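Local coordinates for protein L-serine ammonia-lyase (PDB 5C3U) that belongs to the pyridoxal-phosphate-dependent enzymes and holds pyridoxal-5'-phosphate in the cleft between its two alpha/beta domains, at residues S77-V82 against L277-A282; K227-T230 against L235-K238. All blocks are in the same frame, centred on the assembly; numbering follows the deposited sequence.

Contact 1 of 2, residues S77-V82 against L277-A282. With PLP (pyridoxal-5'-phosphate), chain B.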
ATOM      1  N   SER A  77      12.162   5.968  -1.265  1.00 23.76           N
ATOM      2  CA  SER A  77      11.145   5.334  -2.134  1.00 27.16           C
ATOM      3  C   SER A  77       9.703   5.480  -1.639  1.00 27.16           C
ATOM      4  O   SER A  77       8.965   4.474  -1.532  1.00 29.76           O
ATOM      5  CB  SER A  77      11.442   3.843  -2.320  1.00 30.33           C
ATOM      6  OG  SER A  77      12.556   3.650  -3.173  1.00 35.31           O
ATOM      7  N   GLY A  78       9.308   6.708  -1.331  1.00 24.11           N
ATOM      8  CA  GLY A  78       7.898   6.993  -1.030  1.00 22.21           C
ATOM      9  C   GLY A  78       7.645   7.256   0.441  1.00 23.34           C
ATOM     10  O   GLY A  78       8.419   6.812   1.293  1.00 22.40           O
ATOM     11  N   PRO A  79       6.522   7.920   0.755  1.00 23.42           N
ATOM     12  CA  PRO A  79       6.390   8.398   2.146  1.00 22.46           C
ATOM     13  C   PRO A  79       6.245   7.253   3.149  1.00 22.60           C
ATOM     14  O   PRO A  79       6.842   7.292   4.245  1.00 23.69           O
ATOM     15  CB  PRO A  79       5.117   9.253   2.107  1.00 23.32           C
ATOM     16  CG  PRO A  79       4.391   8.835   0.867  1.00 22.61           C
ATOM     17  CD  PRO A  79       5.459   8.460  -0.117  1.00 25.21           C
ATOM     18  N   ASN A  80       5.460   6.242   2.807  1.00 21.51           N
ATOM     19  CA  ASN A  80       5.248   5.192   3.797  1.00 21.86           C
ATOM     20  C   ASN A  80       6.408   4.233   3.886  1.00 21.87           C
ATOM     21  O   ASN A  80       6.633   3.639   4.945  1.00 22.11           O
ATOM     22  CB  ASN A  80       3.923   4.515   3.564  1.00 21.00           C
ATOM     23  CG  ASN A  80       2.794   5.523   3.616  1.00 22.83           C
ATOM     24  OD1 ASN A  80       2.685   6.272   4.609  1.00 23.49           O
ATOM     25  ND2 ASN A  80       1.998   5.606   2.556  1.00 22.44           N
ATOM     26  N   THR A  81       7.140   4.093   2.783  1.00 21.27           N
ATOM     27  CA  THR A  81       8.351   3.276   2.808  1.00 21.76           C
ATOM     28  C   THR A  81       9.391   3.903   3.730  1.00 21.78           C
ATOM     29  O   THR A  81       9.937   3.212   4.596  1.00 23.30           O
ATOM     30  CB  THR A  81       8.916   3.074   1.406  1.00 21.99           C
ATOM     31  OG1 THR A  81       7.829   2.685   0.563  1.00 24.99           O
ATOM     32  CG2 THR A  81       9.992   1.959   1.413  1.00 21.27           C
ATOM     33  N   VAL A  82       9.631   5.210   3.591  1.00 20.65           N
ATOM     34  CA  VAL A  82      10.677   5.831   4.402  1.00 21.70           C
ATOM     35  C   VAL A  82      10.280   5.789   5.860  1.00 21.21           C
ATOM     36  O   VAL A  82      11.128   5.561   6.708  1.00 22.80           O
ATOM     37  CB  VAL A  82      11.130   7.253   3.953  1.00 21.72           C
ATOM     38  CG1 VAL A  82      11.688   7.186   2.525  1.00 21.89           C
ATOM     39  CG2 VAL A  82      10.023   8.314   4.079  1.00 21.71           C
ATOM     40  N   LEU A 277      -8.221   8.936   9.294  1.00 25.02           N
ATOM     41  CA  LEU A 277      -7.693   9.603   8.101  1.00 24.26           C
ATOM     42  C   LEU A 277      -6.757   8.663   7.395  1.00 22.86           C
ATOM     43  O   LEU A 277      -5.786   8.218   7.985  1.00 22.88           O
ATOM     44  CB  LEU A 277      -6.930  10.904   8.449  1.00 27.25           C
ATOM     45  CG  LEU A 277      -7.630  11.978   9.270  1.00 30.80           C
ATOM     46  CD1 LEU A 277      -6.736  13.209   9.399  1.00 32.55           C
ATOM     47  CD2 LEU A 277      -8.974  12.332   8.653  1.00 30.23           C
ATOM     48  N   VAL A 278      -7.088   8.314   6.148  1.00 22.97           N
ATOM     49  CA  VAL A 278      -6.216   7.491   5.333  1.00 22.60           C
ATOM     50  C   VAL A 278      -5.836   8.212   4.038  1.00 22.32           C
ATOM     51  O   VAL A 278      -6.506   9.151   3.596  1.00 21.99           O
ATOM     52  CB  VAL A 278      -6.810   6.090   5.013  1.00 22.81           C
ATOM     53  CG1 VAL A 278      -7.112   5.325   6.308  1.00 22.60           C
ATOM     54  CG2 VAL A 278      -8.054   6.205   4.135  1.00 23.42           C
ATOM     55  N   GLU A 279      -4.741   7.756   3.442  1.00 21.89           N
ATOM     56  CA  GLU A 279      -4.244   8.355   2.201  1.00 23.47           C
ATOM     57  C   GLU A 279      -5.194   8.070   1.060  1.00 22.06           C
ATOM     58  O   GLU A 279      -5.921   7.080   1.104  1.00 22.12           O
ATOM     59  CB  GLU A 279      -2.922   7.705   1.830  1.00 25.90           C
ATOM     60  CG  GLU A 279      -1.714   8.469   2.268  1.00 30.78           C
ATOM     61  CD  GLU A 279      -0.422   7.803   1.828  1.00 32.27           C
ATOM     62  OE1 GLU A 279      -0.307   7.300   0.673  1.00 33.26           O
ATOM     63  OE2 GLU A 279       0.491   7.807   2.654  1.00 31.74           O
ATOM     64  N   ALA A 280      -5.156   8.916   0.032  1.00 20.40           N
ATOM     65  CA  ALA A 280      -5.919   8.660  -1.192  1.00 22.31           C
ATOM     66  C   ALA A 280      -5.589   7.326  -1.848  1.00 23.11           C
ATOM     67  O   ALA A 280      -6.443   6.775  -2.565  1.00 23.80           O
ATOM     68  CB  ALA A 280      -5.732   9.805  -2.184  1.00 20.75           C
ATOM     69  N   SER A 281      -4.364   6.805  -1.620  1.00 25.24           N
ATOM     70  CA  SER A 281      -4.021   5.439  -2.024  1.00 25.81           C
ATOM     71  C   SER A 281      -5.028   4.392  -1.493  1.00 26.19           C
ATOM     72  O   SER A 281      -5.573   3.574  -2.246  1.00 24.23           O
ATOM     73  CB  SER A 281      -2.585   5.107  -1.584  1.00 24.80           C
ATOM     74  OG  SER A 281      -1.708   6.162  -2.001  1.00 32.92           O
ATOM     75  N   ALA A 282      -5.306   4.445  -0.193  1.00 22.82           N
ATOM     76  CA  ALA A 282      -6.291   3.547   0.417  1.00 22.95           C
ATOM     77  C   ALA A 282      -7.676   3.964  -0.014  1.00 22.43           C
ATOM     78  O   ALA A 282      -8.574   3.126  -0.186  1.00 24.36           O
ATOM     79  CB  ALA A 282      -6.175   3.632   1.943  1.00 23.23           C
TER
HETATM   80  N1  PLP B 401      -1.319   2.068  -0.165  1.00 26.72           N
HETATM   81  C2  PLP B 401      -0.414   2.616   0.666  1.00 26.55           C
HETATM   82  C2A PLP B 401      -0.801   3.637   1.707  1.00 26.39           C
HETATM   83  C3  PLP B 401       0.990   2.218   0.547  1.00 26.84           C
HETATM   84  O3  PLP B 401       1.934   2.754   1.382  1.00 28.00           O
HETATM   85  C4  PLP B 401       1.317   1.202  -0.477  1.00 27.32           C
HETATM   86  C4A PLP B 401       2.706   0.739  -0.618  1.00 27.96           C
HETATM   87  C5  PLP B 401       0.236   0.665  -1.343  1.00 28.88           C
HETATM   88  C6  PLP B 401      -1.059   1.145  -1.119  1.00 27.81           C
HETATM   89  C5A PLP B 401       0.499  -0.379  -2.431  1.00 29.08           C
HETATM   90  O4P PLP B 401       1.870  -0.312  -2.801  1.00 29.63           O
HETATM   91  P   PLP B 401       2.694  -1.317  -3.768  1.00 24.57           P
HETATM   92  O1P PLP B 401       3.201  -2.447  -2.941  1.00 26.22           O
HETATM   93  O2P PLP B 401       1.789  -1.737  -4.940  1.00 25.29           O
HETATM   94  O3P PLP B 401       3.751  -0.368  -4.213  1.00 26.21           O
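Asn80 reaches across the PLP cleft and lays the end of its side-chain amide against the carboxylate of Glu279, the two flat groups only 20° apart. This is the pyridoxal-phosphate pocket of a fold-type II enzyme, in which helix 79-92 and helix 280-290 both begin beside the PLP. Asn80 ND2 donates to Glu279 OE2 at 2.7 Å, a short and fairly straight bond; it reaches the oxygen on its syn side but tilted 32° out of the carboxylate plane. The same nitrogen also donates to O3 of PLP at 3.1 Å along a more bent path, and the two bonds hold the amide between ring and carboxylate. Its orientation is fixed further by Asn80 OD1, which accepts from the backbone N of Ser315. Glu279, at the N-cap position of helix 280-290, extends beyond CG to bring its carboxylate to the cleft. There OE2 takes a second bond from Asp316 N, while OE1 accepts from Ser234 OG and, through its anti lone pair, from Ser281 OG at 3.2 Å. Both carboxylate oxygens are thus gripped by two bonds each, which fixes the rotation of the group. Ser281 OG makes its bond from beside its own backbone N (chi1 -50°), and at the ring nitrogen Ser281 CB packs 3.6 Å from PLP N1.

Contact 2 of 2, residues K227-T230 against L235-K238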
ATOM      1  N   LYS A 227       6.530  11.093 -15.384  1.00 25.78           N
ATOM      2  CA  LYS A 227       5.946  12.412 -15.068  1.00 28.42           C
ATOM      3  C   LYS A 227       4.527  12.331 -14.521  1.00 26.94           C
ATOM      4  O   LYS A 227       3.879  13.351 -14.327  1.00 28.92           O
ATOM      5  CB  LYS A 227       6.040  13.441 -16.233  1.00 29.64           C
ATOM      6  CG  LYS A 227       7.453  13.673 -16.787  1.00 34.39           C
ATOM      7  CD  LYS A 227       8.407  14.236 -15.735  1.00 37.83           C
ATOM      8  CE  LYS A 227       9.768  14.593 -16.333  1.00 42.42           C
ATOM      9  NZ  LYS A 227      10.645  13.425 -16.661  1.00 46.59           N
ATOM     10  N   ASN A 228       4.070  11.109 -14.251  1.00 28.09           N
ATOM     11  CA  ASN A 228       2.726  10.891 -13.743  1.00 28.08           C
ATOM     12  C   ASN A 228       2.564  11.537 -12.384  1.00 28.63           C
ATOM     13  O   ASN A 228       3.524  11.649 -11.616  1.00 26.85           O
ATOM     14  CB  ASN A 228       2.431   9.403 -13.634  1.00 32.55           C
ATOM     15  CG  ASN A 228       2.505   8.703 -14.974  1.00 36.19           C
ATOM     16  OD1 ASN A 228       3.587   8.574 -15.559  1.00 39.51           O
ATOM     17  ND2 ASN A 228       1.355   8.260 -15.477  1.00 37.07           N
ATOM     18  N   ASN A 229       1.354  11.995 -12.104  1.00 26.97           N
ATOM     19  CA  ASN A 229       1.048  12.481 -10.772  1.00 29.81           C
ATOM     20  C   ASN A 229      -0.411  12.103 -10.467  1.00 30.67           C
ATOM     21  O   ASN A 229      -1.169  11.722 -11.377  1.00 31.54           O
ATOM     22  CB  ASN A 229       1.325  13.981 -10.664  1.00 31.14           C
ATOM     23  CG  ASN A 229       1.597  14.422  -9.227  1.00 33.97           C
ATOM     24  OD1 ASN A 229       1.570  13.608  -8.302  1.00 34.90           O
ATOM     25  ND2 ASN A 229       1.857  15.710  -9.038  1.00 35.42           N
ATOM     26  N   THR A 230      -0.760  12.106  -9.187  1.00 28.01           N
ATOM     27  CA  THR A 230      -2.087  11.737  -8.714  1.00 25.32           C
ATOM     28  C   THR A 230      -2.031  12.060  -7.228  1.00 25.99           C
ATOM     29  O   THR A 230      -0.949  12.045  -6.644  1.00 24.29           O
ATOM     30  CB  THR A 230      -2.454  10.243  -8.987  1.00 25.54           C
ATOM     31  OG1 THR A 230      -3.532   9.812  -8.147  1.00 25.96           O
ATOM     32  CG2 THR A 230      -1.279   9.291  -8.722  1.00 27.39           C
ATOM     33  N   LEU A 235       0.719   5.274  -4.884  1.00 22.16           N
ATOM     34  CA  LEU A 235       0.379   4.462  -6.069  1.00 24.29           C
ATOM     35  C   LEU A 235       1.119   4.897  -7.318  1.00 27.16           C
ATOM     36  O   LEU A 235       1.007   4.237  -8.366  1.00 27.44           O
ATOM     37  CB  LEU A 235      -1.147   4.445  -6.318  1.00 25.94           C
ATOM     38  CG  LEU A 235      -2.053   3.954  -5.166  1.00 26.47           C
ATOM     39  CD1 LEU A 235      -3.494   3.719  -5.612  1.00 25.36           C
ATOM     40  CD2 LEU A 235      -1.506   2.718  -4.423  1.00 26.23           C
ATOM     41  N   ILE A 236       1.879   5.984  -7.236  1.00 25.07           N
ATOM     42  CA  ILE A 236       2.718   6.406  -8.360  1.00 26.56           C
ATOM     43  C   ILE A 236       3.875   5.403  -8.547  1.00 27.46           C
ATOM     44  O   ILE A 236       4.617   5.120  -7.613  1.00 26.20           O
ATOM     45  CB  ILE A 236       3.276   7.828  -8.147  1.00 26.63           C
ATOM     46  CG1 ILE A 236       2.126   8.832  -7.991  1.00 27.71           C
ATOM     47  CG2 ILE A 236       4.236   8.230  -9.269  1.00 27.27           C
ATOM     48  CD1 ILE A 236       2.543  10.206  -7.500  1.00 28.74           C
ATOM     49  N   SER A 237       4.013   4.837  -9.748  1.00 26.05           N
ATOM     50  CA  SER A 237       5.178   4.019 -10.052  1.00 28.63           C
ATOM     51  C   SER A 237       5.490   4.188 -11.547  1.00 29.89           C
ATOM     52  O   SER A 237       4.567   4.353 -12.355  1.00 29.90           O
ATOM     53  CB  SER A 237       4.903   2.546  -9.728  1.00 31.74           C
ATOM     54  OG  SER A 237       6.084   1.757  -9.802  1.00 36.42           O
ATOM     55  N   LYS A 238       6.771   4.153 -11.906  1.00 28.18           N
ATOM     56  CA  LYS A 238       7.157   4.255 -13.326  1.00 27.58           C
ATOM     57  C   LYS A 238       6.808   2.965 -14.060  1.00 28.65           C
ATOM     58  O   LYS A 238       6.519   2.982 -15.276  1.00 28.79           O
ATOM     59  CB  LYS A 238       8.658   4.586 -13.460  1.00 27.87           C
TER
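The long loop between helix 212-219 and helix 242-250, part of the large domain of this pyridoxal-phosphate enzyme, folds back on itself here, with Ile236 as the residue that 227-230 packs against. Its side chain points toward 227-230 and lies alongside Thr230, the two running past each other in opposite directions, with Thr230 CG2 against Ile236 CG1 at 3.5 Å. Thr230 OG1 stands anti to the backbone N (chi1 161°), which leaves CG2 for the isoleucine while the hydroxyl turns to Asp260 and Thr207. CD1 of Ile236 comes within 4.0 Å of Thr230 O. On the other flank the CG2 branch of Ile236 approaches Asn228 O more loosely, at 4.2 Å. Asn228 sends its own amide to another part of the chain, where ND2 bonds to Gly209 O. The preceding residue, Leu235, touches PLP, while the side chain of Ile236 lies about 9 Å from it. Asn229 starts out pointing away from 235-238, yet its amide end returns: OD1 accepts from Thr230 N at 2.9 Å, with the donor 40° above the carbonyl plane, and the same oxygen rests 3.6 Å from Ile236 CD1.

In the fold
From the N terminus, the chain first passes through 77-82, at the start of helix 79-92, which follows strand 72-75 of the four-stranded parallel sheet. It then runs through the rest of that sheet and strands 174-178 and 202-207 of the six-stranded mixed sheet before entering the loop after helix 212-219. Contact 2 closes a short loop there, with four residues between its segments. Some forty residues later the chain arrives at 277-282, where contact 1 closes a far longer loop of 194 intervening residues that encloses contact 2 entirely. Contact 1 thus joins the two domains across the PLP, whereas contact 2 is local. Their centres lie about 13 Å apart, and Ser281 CB packs 3.8 Å from Leu235 CG.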